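Long-range contact in putative sugar binding protein (Bacteroides vulgatus ATCC 8482, PDB 3KEZ), which probably binds sugars at the outer membrane as a SusD-family, calcium-containing protein involved in nutrient capture: residues A126-T131 against E168-I173. Residues are numbered along the deposited sequence; the frame is centred on the assembly and turned at random.
Sequences ALFDLT and ECYTEI
Residues 126-131 of helix 109-134 pack nearly antiparallel against residues 168-173 of helix 166-183, in the helical, TPR-clan part of this SusD-family protein and away from its calcium site. The axes pass 9.4 Å apart with 157° between their directions. Ile-173, Leu-127 and Phe-128 carry the contact in nearly equal shares. With CG1 anti to its carbonyl carbon, Ile-173 sends CD1 across to the opposing main chain, 3.4 Å from CA of Phe-128. Leu-127, its CG anti to the backbone N, crosses the isoleucine obliquely, its CG 3.9 Å from Ile-173 CG1. Beyond that branch point its methyls diverge, CD1 lying near the sulfur of Cys-169 and CD2 meeting Glu-172 CB at 3.7 Å, while the Glu-172 carboxylate is engaged in a salt bridge with Lys-152. The Phe-128 ring offers its edge to Tyr-170, whose OH lies in the ring plane 3.5 Å from CE1; Val-205 and Tyr-208 of helix 195-209 touch both aromatic residues. At Thr-131, OG1 turns back to donate a 2.8 Å hydrogen bond to Leu-127 O from above the carbonyl plane, an oxygen that also accepts the helical bond from Thr-131 N. The same hydroxyl rests against Cys-169 CB, and the methyl CG2 reaches Tyr-170 CE1. An alanine in place of Thr-131 would lack OG1 and CG2, and would probably give up the second bond to Leu-127 O and loosen the packing against Cys-169 and Tyr-170. With the Thr-131 hydroxyl bonded within its own helix and no hydrogen bond spanning the pair, van der Waals packing, largely of apolar groups, joins the two helices.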
ATOM      1  N   ALA A 126       4.842  -0.001   8.709  1.00  9.24           N
ATOM      2  CA  ALA A 126       5.286   1.403   8.750  1.00  9.10           C
ATOM      3  C   ALA A 126       6.765   1.515   8.353  1.00 10.58           C
ATOM      4  O   ALA A 126       7.145   2.433   7.598  1.00  8.52           O
ATOM      5  CB  ALA A 126       5.032   2.019  10.135  1.00  9.59           C
ATOM      6  N   LEU A 127       7.603   0.595   8.849  1.00  9.77           N
ATOM      7  CA  LEU A 127       9.020   0.632   8.498  1.00  8.16           C
ATOM      8  C   LEU A 127       9.196   0.261   7.008  1.00 10.22           C
ATOM      9  O   LEU A 127      10.033   0.846   6.331  1.00  8.28           O
ATOM     10  CB  LEU A 127       9.886  -0.255   9.402  1.00  9.87           C
ATOM     11  CG  LEU A 127      11.422  -0.321   9.145  1.00 11.21           C
ATOM     12  CD1 LEU A 127      12.009   1.065   9.157  1.00 15.30           C
ATOM     13  CD2 LEU A 127      12.079  -1.238  10.206  1.00  9.55           C
ATOM     14  N   PHE A 128       8.373  -0.646   6.487  1.00 10.67           N
ATOM     15  CA  PHE A 128       8.405  -0.967   5.041  1.00 10.74           C
ATOM     16  C   PHE A 128       8.093   0.285   4.207  1.00 11.90           C
ATOM     17  O   PHE A 128       8.811   0.593   3.243  1.00  9.38           O
ATOM     18  CB  PHE A 128       7.453  -2.123   4.716  1.00 11.22           C
ATOM     19  CG  PHE A 128       7.394  -2.491   3.248  1.00 11.44           C
ATOM     20  CD1 PHE A 128       8.512  -2.942   2.575  1.00 10.06           C
ATOM     21  CD2 PHE A 128       6.182  -2.441   2.546  1.00 10.18           C
ATOM     22  CE1 PHE A 128       8.426  -3.344   1.235  1.00 13.38           C
ATOM     23  CE2 PHE A 128       6.110  -2.804   1.231  1.00 10.21           C
ATOM     24  CZ  PHE A 128       7.210  -3.283   0.582  1.00 10.40           C
ATOM     25  N   ASP A 129       7.066   1.041   4.597  1.00 10.43           N
ATOM     26  CA  ASP A 129       6.744   2.255   3.867  1.00 11.11           C
ATOM     27  C   ASP A 129       7.873   3.277   3.949  1.00  7.53           C
ATOM     28  O   ASP A 129       8.230   3.891   2.941  1.00 11.23           O
ATOM     29  CB  ASP A 129       5.381   2.841   4.301  1.00  5.82           C
ATOM     30  CG  ASP A 129       4.231   2.277   3.505  1.00 20.10           C
ATOM     31  OD1 ASP A 129       4.397   2.215   2.272  1.00 22.85           O
ATOM     32  OD2 ASP A 129       3.183   1.867   4.088  1.00 16.98           O
ATOM     33  N   LEU A 130       8.461   3.465   5.125  1.00 10.00           N
ATOM     34  CA  LEU A 130       9.580   4.398   5.222  1.00 11.33           C
ATOM     35  C   LEU A 130      10.717   3.912   4.300  1.00 11.84           C
ATOM     36  O   LEU A 130      11.336   4.697   3.621  1.00 10.30           O
ATOM     37  CB  LEU A 130      10.097   4.561   6.665  1.00 10.47           C
ATOM     38  CG  LEU A 130       9.308   5.437   7.653  1.00 11.47           C
ATOM     39  CD1 LEU A 130       9.743   5.128   9.087  1.00 13.92           C
ATOM     40  CD2 LEU A 130       9.517   6.904   7.359  1.00  9.72           C
ATOM     41  N   THR A 131      10.961   2.620   4.269  1.00 12.67           N
ATOM     42  CA  THR A 131      12.112   2.097   3.538  1.00 11.93           C
ATOM     43  C   THR A 131      11.920   2.224   2.034  1.00  8.35           C
ATOM     44  O   THR A 131      12.830   2.601   1.326  1.00  7.82           O
ATOM     45  CB  THR A 131      12.377   0.637   3.976  1.00 11.80           C
ATOM     46  OG1 THR A 131      12.643   0.608   5.388  1.00 11.91           O
ATOM     47  CG2 THR A 131      13.585   0.024   3.214  1.00 10.89           C
ATOM     48  N   GLU A 168      19.151  -3.946   6.478  1.00  8.50           N
ATOM     49  CA  GLU A 168      18.880  -4.036   7.914  1.00  8.66           C
ATOM     50  C   GLU A 168      17.419  -3.777   8.193  1.00 10.19           C
ATOM     51  O   GLU A 168      16.800  -4.455   9.031  1.00 10.93           O
ATOM     52  CB  GLU A 168      19.748  -3.049   8.729  1.00  7.36           C
ATOM     53  CG  GLU A 168      21.179  -3.437   8.665  1.00 10.59           C
ATOM     54  CD  GLU A 168      22.120  -2.391   9.207  1.00 14.40           C
ATOM     55  OE1 GLU A 168      21.873  -1.172   9.125  1.00  7.93           O
ATOM     56  OE2 GLU A 168      23.139  -2.836   9.694  1.00 16.20           O
ATOM     57  N   CYS A 169      16.858  -2.813   7.470  1.00 10.70           N
ATOM     58  CA  CYS A 169      15.439  -2.506   7.608  1.00 11.17           C
ATOM     59  C   CYS A 169      14.552  -3.690   7.235  1.00 11.01           C
ATOM     60  O   CYS A 169      13.576  -3.973   7.942  1.00 10.20           O
ATOM     61  CB  CYS A 169      15.043  -1.263   6.806  1.00 10.68           C
ATOM     62  SG  CYS A 169      15.727   0.274   7.458  1.00 14.17           S
ATOM     63  N   TYR A 170      14.873  -4.364   6.130  1.00 11.09           N
ATOM     64  CA  TYR A 170      14.102  -5.536   5.692  1.00  9.10           C
ATOM     65  C   TYR A 170      14.166  -6.649   6.729  1.00 11.43           C
ATOM     66  O   TYR A 170      13.167  -7.369   6.947  1.00  9.86           O
ATOM     67  CB  TYR A 170      14.581  -6.043   4.310  1.00 11.01           C
ATOM     68  CG  TYR A 170      13.837  -5.422   3.136  1.00  6.71           C
ATOM     69  CD1 TYR A 170      14.104  -4.119   2.699  1.00 12.40           C
ATOM     70  CD2 TYR A 170      12.835  -6.148   2.477  1.00 10.10           C
ATOM     71  CE1 TYR A 170      13.396  -3.548   1.606  1.00  9.47           C
ATOM     72  CE2 TYR A 170      12.111  -5.588   1.406  1.00  7.53           C
ATOM     73  CZ  TYR A 170      12.397  -4.296   0.972  1.00  9.40           C
ATOM     74  OH  TYR A 170      11.656  -3.809  -0.075  1.00  9.08           O
ATOM     75  N   THR A 171      15.340  -6.821   7.349  1.00 10.46           N
ATOM     76  CA  THR A 171      15.464  -7.813   8.418  1.00 11.61           C
ATOM     77  C   THR A 171      14.406  -7.565   9.498  1.00 11.35           C
ATOM     78  O   THR A 171      13.737  -8.496   9.924  1.00 10.94           O
ATOM     79  CB  THR A 171      16.882  -7.827   8.993  1.00 12.41           C
ATOM     80  OG1 THR A 171      17.790  -8.188   7.938  1.00 10.36           O
ATOM     81  CG2 THR A 171      17.004  -8.793  10.127  1.00  8.61           C
ATOM     82  N   GLU A 172      14.250  -6.297   9.889  1.00 11.72           N
ATOM     83  CA  GLU A 172      13.297  -5.883  10.941  1.00  9.32           C
ATOM     84  C   GLU A 172      11.857  -6.006  10.472  1.00  9.22           C
ATOM     85  O   GLU A 172      10.990  -6.482  11.236  1.00 11.97           O
ATOM     86  CB  GLU A 172      13.576  -4.449  11.408  1.00 12.50           C
ATOM     87  CG  GLU A 172      14.861  -4.229  12.155  1.00 13.85           C
ATOM     88  CD  GLU A 172      15.146  -5.292  13.227  1.00 20.09           C
ATOM     89  OE1 GLU A 172      14.255  -5.612  14.041  1.00 19.32           O
ATOM     90  OE2 GLU A 172      16.261  -5.835  13.222  1.00 18.14           O
ATOM     91  N   ILE A 173      11.605  -5.589   9.226  1.00 10.91           N
ATOM     92  CA  ILE A 173      10.282  -5.636   8.609  1.00  9.70           C
ATOM     93  C   ILE A 173       9.804  -7.080   8.596  1.00 14.03           C
ATOM     94  O   ILE A 173       8.718  -7.383   9.086  1.00 11.06           O
ATOM     95  CB  ILE A 173      10.248  -5.062   7.180  1.00 13.36           C
ATOM     96  CG1 ILE A 173      10.544  -3.549   7.218  1.00 11.25           C
ATOM     97  CG2 ILE A 173       8.857  -5.351   6.522  1.00  7.11           C
ATOM     98  CD1 ILE A 173      11.109  -2.903   5.894  1.00 10.50           C
TER